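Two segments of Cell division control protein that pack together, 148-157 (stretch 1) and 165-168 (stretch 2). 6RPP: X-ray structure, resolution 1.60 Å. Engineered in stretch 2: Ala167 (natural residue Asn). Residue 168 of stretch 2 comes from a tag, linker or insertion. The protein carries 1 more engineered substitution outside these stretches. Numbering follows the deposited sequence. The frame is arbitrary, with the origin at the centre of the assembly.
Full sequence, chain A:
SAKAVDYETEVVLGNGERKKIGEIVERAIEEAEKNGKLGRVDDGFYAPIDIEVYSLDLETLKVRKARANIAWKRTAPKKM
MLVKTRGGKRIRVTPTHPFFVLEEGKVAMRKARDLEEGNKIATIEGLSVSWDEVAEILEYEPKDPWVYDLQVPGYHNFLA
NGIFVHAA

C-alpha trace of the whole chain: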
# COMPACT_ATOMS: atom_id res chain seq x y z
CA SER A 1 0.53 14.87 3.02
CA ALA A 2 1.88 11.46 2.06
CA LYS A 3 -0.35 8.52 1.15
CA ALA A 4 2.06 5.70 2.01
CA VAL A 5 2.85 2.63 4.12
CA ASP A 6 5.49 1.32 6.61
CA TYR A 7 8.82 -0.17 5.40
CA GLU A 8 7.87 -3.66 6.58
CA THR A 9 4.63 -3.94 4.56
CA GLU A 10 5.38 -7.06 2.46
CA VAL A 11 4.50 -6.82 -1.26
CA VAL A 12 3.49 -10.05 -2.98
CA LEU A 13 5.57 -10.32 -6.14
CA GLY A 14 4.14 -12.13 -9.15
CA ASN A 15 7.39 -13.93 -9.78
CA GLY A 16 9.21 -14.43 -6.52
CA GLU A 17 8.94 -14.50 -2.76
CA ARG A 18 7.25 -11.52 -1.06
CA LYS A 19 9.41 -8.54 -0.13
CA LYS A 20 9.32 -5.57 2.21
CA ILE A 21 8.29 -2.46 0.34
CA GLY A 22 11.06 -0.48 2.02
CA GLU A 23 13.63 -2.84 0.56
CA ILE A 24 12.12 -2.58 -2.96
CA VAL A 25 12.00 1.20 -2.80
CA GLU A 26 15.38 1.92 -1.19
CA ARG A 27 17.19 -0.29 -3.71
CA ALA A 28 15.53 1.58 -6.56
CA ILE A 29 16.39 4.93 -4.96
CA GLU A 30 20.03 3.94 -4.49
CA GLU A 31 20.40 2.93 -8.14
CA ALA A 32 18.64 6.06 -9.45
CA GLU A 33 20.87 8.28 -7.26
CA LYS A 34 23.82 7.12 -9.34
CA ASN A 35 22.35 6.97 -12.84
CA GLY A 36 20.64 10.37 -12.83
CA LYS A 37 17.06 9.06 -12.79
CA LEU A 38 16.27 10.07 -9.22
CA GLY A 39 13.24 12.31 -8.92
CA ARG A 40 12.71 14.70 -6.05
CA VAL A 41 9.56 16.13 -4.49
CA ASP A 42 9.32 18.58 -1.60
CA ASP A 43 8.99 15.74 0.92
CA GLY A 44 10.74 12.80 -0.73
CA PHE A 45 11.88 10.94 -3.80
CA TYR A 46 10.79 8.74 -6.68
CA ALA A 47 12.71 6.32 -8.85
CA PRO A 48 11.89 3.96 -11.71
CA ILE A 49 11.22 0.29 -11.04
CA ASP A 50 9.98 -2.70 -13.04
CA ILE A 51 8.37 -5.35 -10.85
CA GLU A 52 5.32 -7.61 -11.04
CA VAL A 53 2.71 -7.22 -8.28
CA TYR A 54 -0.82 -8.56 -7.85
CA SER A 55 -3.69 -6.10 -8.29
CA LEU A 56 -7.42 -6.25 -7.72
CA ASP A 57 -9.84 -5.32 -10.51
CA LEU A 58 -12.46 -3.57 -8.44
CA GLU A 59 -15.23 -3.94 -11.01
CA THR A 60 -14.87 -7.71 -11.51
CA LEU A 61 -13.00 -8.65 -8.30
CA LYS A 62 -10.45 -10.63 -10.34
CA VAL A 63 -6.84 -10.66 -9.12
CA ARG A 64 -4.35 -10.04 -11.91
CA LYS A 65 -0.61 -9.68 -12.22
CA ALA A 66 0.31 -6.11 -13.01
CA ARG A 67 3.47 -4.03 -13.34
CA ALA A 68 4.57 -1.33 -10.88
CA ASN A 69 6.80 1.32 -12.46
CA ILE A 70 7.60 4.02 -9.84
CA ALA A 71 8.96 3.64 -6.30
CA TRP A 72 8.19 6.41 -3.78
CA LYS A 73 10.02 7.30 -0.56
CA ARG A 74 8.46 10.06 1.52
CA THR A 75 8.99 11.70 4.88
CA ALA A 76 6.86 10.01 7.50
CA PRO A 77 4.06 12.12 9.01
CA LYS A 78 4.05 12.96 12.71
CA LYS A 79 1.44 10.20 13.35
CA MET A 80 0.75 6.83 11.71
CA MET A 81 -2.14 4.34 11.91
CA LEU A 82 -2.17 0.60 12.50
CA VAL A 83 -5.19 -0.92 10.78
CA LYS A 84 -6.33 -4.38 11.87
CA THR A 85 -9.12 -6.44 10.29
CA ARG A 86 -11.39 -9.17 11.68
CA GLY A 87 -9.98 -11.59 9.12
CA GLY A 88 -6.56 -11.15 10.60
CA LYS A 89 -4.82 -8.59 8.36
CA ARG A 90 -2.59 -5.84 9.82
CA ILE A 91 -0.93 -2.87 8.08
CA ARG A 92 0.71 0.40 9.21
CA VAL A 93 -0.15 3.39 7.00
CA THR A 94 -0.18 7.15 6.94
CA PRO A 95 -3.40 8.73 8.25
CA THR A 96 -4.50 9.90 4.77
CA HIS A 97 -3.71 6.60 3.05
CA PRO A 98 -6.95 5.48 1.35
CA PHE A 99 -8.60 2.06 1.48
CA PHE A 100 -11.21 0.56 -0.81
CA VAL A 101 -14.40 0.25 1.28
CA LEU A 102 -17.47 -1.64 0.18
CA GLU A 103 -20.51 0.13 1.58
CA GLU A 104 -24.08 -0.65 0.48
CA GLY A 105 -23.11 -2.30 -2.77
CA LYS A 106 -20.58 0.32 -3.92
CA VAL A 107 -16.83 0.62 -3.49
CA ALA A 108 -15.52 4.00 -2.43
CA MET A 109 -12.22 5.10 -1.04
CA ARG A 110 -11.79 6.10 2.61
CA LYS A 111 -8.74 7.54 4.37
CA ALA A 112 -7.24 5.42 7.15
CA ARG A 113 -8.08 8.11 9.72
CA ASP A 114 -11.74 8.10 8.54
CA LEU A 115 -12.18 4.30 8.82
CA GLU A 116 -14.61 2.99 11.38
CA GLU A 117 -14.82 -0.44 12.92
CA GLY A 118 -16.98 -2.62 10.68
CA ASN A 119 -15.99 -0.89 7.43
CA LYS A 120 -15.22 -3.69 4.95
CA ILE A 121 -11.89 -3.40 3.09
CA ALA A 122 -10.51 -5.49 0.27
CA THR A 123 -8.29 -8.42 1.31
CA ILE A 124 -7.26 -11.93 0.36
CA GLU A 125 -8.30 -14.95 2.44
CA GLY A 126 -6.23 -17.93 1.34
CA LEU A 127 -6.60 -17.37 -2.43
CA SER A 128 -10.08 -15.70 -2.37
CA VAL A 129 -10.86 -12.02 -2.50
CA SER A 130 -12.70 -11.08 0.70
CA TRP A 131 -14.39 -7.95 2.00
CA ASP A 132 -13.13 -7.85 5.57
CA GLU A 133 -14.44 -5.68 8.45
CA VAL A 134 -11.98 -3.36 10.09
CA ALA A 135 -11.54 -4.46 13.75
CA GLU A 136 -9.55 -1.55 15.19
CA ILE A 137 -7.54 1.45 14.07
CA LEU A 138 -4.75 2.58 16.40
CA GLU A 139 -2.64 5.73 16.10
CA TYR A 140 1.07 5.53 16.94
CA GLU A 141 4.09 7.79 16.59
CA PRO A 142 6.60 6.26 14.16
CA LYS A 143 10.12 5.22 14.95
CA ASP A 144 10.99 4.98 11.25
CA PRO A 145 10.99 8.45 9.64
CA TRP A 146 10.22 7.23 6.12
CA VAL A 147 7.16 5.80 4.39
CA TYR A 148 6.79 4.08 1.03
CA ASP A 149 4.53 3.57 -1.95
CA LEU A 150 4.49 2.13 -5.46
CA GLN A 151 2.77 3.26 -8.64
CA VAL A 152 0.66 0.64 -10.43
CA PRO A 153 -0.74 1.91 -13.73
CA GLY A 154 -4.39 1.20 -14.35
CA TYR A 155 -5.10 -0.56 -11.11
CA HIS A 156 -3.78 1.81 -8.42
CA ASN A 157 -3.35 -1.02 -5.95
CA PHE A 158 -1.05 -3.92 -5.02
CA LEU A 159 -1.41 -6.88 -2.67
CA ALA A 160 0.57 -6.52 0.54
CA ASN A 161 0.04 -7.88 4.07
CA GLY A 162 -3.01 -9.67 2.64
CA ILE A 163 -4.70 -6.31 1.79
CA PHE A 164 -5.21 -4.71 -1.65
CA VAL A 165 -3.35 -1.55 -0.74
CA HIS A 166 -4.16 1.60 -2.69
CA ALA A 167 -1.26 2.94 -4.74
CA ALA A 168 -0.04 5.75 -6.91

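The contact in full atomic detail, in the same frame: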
# COMPACT_ATOMS: atom_id res chain seq x y z
N TYR A 148 6.48 4.61 2.36
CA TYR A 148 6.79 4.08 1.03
C TYR A 148 5.53 3.84 0.21
O TYR A 148 4.47 3.53 0.73
CB TYR A 148 7.53 2.77 1.18
CG TYR A 148 8.87 2.96 1.89
CD1 TYR A 148 9.96 3.36 1.17
CD2 TYR A 148 8.99 2.81 3.29
CE1 TYR A 148 11.16 3.57 1.80
CE2 TYR A 148 10.22 3.01 3.94
CZ TYR A 148 11.28 3.41 3.16
OH TYR A 148 12.48 3.62 3.82
N ASP A 149 5.68 3.87 -1.10
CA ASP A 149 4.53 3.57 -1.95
C ASP A 149 5.07 3.10 -3.29
O ASP A 149 6.25 3.25 -3.59
CB ASP A 149 3.66 4.82 -2.12
CG ASP A 149 2.31 4.54 -2.76
OD1 ASP A 149 1.83 3.38 -2.62
OD2 ASP A 149 1.79 5.49 -3.38
N LEU A 150 4.17 2.54 -4.11
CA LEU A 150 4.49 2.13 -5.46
C LEU A 150 3.42 2.69 -6.38
O LEU A 150 2.30 2.91 -5.95
CB LEU A 150 4.51 0.62 -5.65
CG LEU A 150 5.47 -0.10 -4.73
CD1 LEU A 150 5.11 -1.57 -4.81
CD2 LEU A 150 6.87 0.15 -5.14
N GLN A 151 3.77 2.92 -7.63
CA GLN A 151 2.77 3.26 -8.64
C GLN A 151 2.42 2.05 -9.48
O GLN A 151 3.31 1.39 -10.01
CB GLN A 151 3.24 4.39 -9.54
CG GLN A 151 2.22 4.67 -10.65
CD GLN A 151 2.60 5.82 -11.54
OE1 GLN A 151 2.30 6.97 -11.23
NE2 GLN A 151 3.28 5.51 -12.64
N VAL A 152 1.12 1.77 -9.63
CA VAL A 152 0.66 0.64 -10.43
C VAL A 152 -0.31 1.14 -11.49
O VAL A 152 -1.50 1.33 -11.21
CB VAL A 152 -0.01 -0.46 -9.59
CG1 VAL A 152 -0.38 -1.66 -10.49
CG2 VAL A 152 0.97 -0.93 -8.45
N PRO A 153 0.14 1.33 -12.72
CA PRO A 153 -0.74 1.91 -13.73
C PRO A 153 -1.97 1.08 -13.93
O PRO A 153 -1.90 -0.15 -14.01
CB PRO A 153 0.13 1.93 -14.99
CG PRO A 153 1.52 2.13 -14.39
CD PRO A 153 1.54 1.28 -13.16
N GLY A 154 -3.09 1.78 -14.09
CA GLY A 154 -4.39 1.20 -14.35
C GLY A 154 -5.06 0.95 -13.02
O GLY A 154 -6.01 1.65 -12.63
N TYR A 155 -4.44 0.06 -12.24
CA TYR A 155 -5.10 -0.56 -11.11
C TYR A 155 -5.04 0.30 -9.85
O TYR A 155 -5.95 0.23 -9.02
CB TYR A 155 -4.40 -1.87 -10.77
CG TYR A 155 -4.62 -2.92 -11.83
CD1 TYR A 155 -5.78 -3.68 -11.79
CD2 TYR A 155 -3.68 -3.14 -12.83
CE1 TYR A 155 -6.02 -4.65 -12.71
CE2 TYR A 155 -3.94 -4.10 -13.82
CZ TYR A 155 -5.09 -4.86 -13.70
OH TYR A 155 -5.31 -5.84 -14.63
N HIS A 156 -3.95 1.03 -9.66
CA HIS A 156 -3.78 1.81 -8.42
C HIS A 156 -3.90 0.98 -7.16
O HIS A 156 -4.39 1.47 -6.13
CB HIS A 156 -4.82 2.92 -8.35
CG HIS A 156 -4.53 4.09 -9.20
ND1 HIS A 156 -3.64 5.07 -8.83
CD2 HIS A 156 -5.06 4.49 -10.38
CE1 HIS A 156 -3.63 6.02 -9.76
NE2 HIS A 156 -4.44 5.66 -10.73
N ASN A 157 -3.45 -0.28 -7.17
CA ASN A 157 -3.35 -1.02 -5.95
C ASN A 157 -2.40 -2.18 -6.17
O ASN A 157 -2.15 -2.58 -7.31
CB ASN A 157 -4.75 -1.52 -5.49
CG ASN A 157 -5.31 -2.64 -6.33
OD1 ASN A 157 -5.09 -3.80 -5.99
ND2 ASN A 157 -6.09 -2.33 -7.37
N VAL A 165 -3.78 -2.86 -1.23
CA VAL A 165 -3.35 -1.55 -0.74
C VAL A 165 -3.45 -0.56 -1.88
O VAL A 165 -2.94 -0.84 -2.99
CB VAL A 165 -1.90 -1.65 -0.24
CG1 VAL A 165 -1.42 -0.31 0.21
CG2 VAL A 165 -1.82 -2.68 0.91
N HIS A 166 -4.07 0.60 -1.63
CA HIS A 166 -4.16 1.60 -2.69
C HIS A 166 -2.79 2.19 -2.97
O HIS A 166 -1.94 2.32 -2.07
CB HIS A 166 -5.17 2.70 -2.32
CG HIS A 166 -5.39 3.70 -3.41
ND1 HIS A 166 -4.62 4.85 -3.52
CD2 HIS A 166 -6.24 3.72 -4.47
CE1 HIS A 166 -4.99 5.53 -4.58
NE2 HIS A 166 -5.98 4.88 -5.17
N ALA A 167 -2.55 2.53 -4.24
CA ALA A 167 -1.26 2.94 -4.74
C ALA A 167 -1.37 4.18 -5.61
O ALA A 167 -2.42 4.49 -6.18
CB ALA A 167 -0.66 1.83 -5.62
N ALA A 168 -0.21 4.80 -5.81
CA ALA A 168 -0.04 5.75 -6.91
C ALA A 168 -0.40 5.18 -8.31
O ALA A 168 -0.71 3.97 -8.66
CB ALA A 168 1.41 6.25 -6.89
OXT ALA A 168 -0.40 6.02 -9.20
O HOH W 1 0.44 2.28 -0.84

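The most unusual feature of this contact is that the chain's own C-terminus, the tag-derived Ala168, is held by hydrogen bonds from both its ends. Ala168 N donates to Asp149 OD2 (3.2 Å, N-H...O angle 143°), and Ala168 O, a carboxylate atom, accepts from Val152 N (3.0 Å, 163°). The second bond is the straighter of the two; in both, a backbone amide meets a carboxylate oxygen. The CA of Gln151 adds a CA-H...O contact to the same Ala168 O at 3.6 Å.

The backbone register places Asn157 beside His166, with CA atoms 4.3 Å apart, as an antiparallel, non-hydrogen-bonded bridge. Both side chains therefore lie on the same face of the sheet. In such a pair the close approach falls to carbon-bound hydrogens, and two CA-H...O contacts bear this out: Asn157 CA to Val165 O at 3.0 Å, and His166 CA to His156 O at 3.5 Å. One residue further along, conventional bonding resumes. Ala167 N donates to His156 O (2.8 Å, 148°), and the imidazole ND1 of His156 donates to Ala167 O (3.0 Å, 159°). His156 thus engages both backbone polar groups of Ala167, one through its carbonyl and one through its side chain; Ala167 O lies at the edge of the ring, near its plane, as an in-plane N-H donor requires.

The rings of His156 and His166 are almost parallel, with planes at 6°, but their centroids are 5.7 Å apart and the rings are slid so that they barely overlap. What lies over a face of the His166 ring is His156 O, 3.4 Å from His166 CD2.

Ala167, an engineered residue, points its CB toward stretch 1. Ala167 CB lies 3.2 Å from Leu150 O and 4.3 Å from Val152 CG2, the latter a modest apolar contact. Gln151 lays its aliphatic portion against the terminal residue: Gln151 CB is 3.7 Å from Ala168 CB, and Gln151 CG is 3.3 Å from Ala168 OXT.

Asp149, buried and directed toward stretch 2, also works through water. The water donates to Asp149 OD1 (2.5 Å) and to His166 O (2.7 Å), bridging two acceptors that are 4.0 Å apart and cannot bond each other directly. With OD2 accepting from the Ala168 amide, both carboxylate oxygens serve the interface.

Within stretch 1, His156 N donates to Val152 O (2.9 Å), a backbone bond across the loop between two residues that both contact stretch 2. In all, the contact buries 448 Å², summed over both sides.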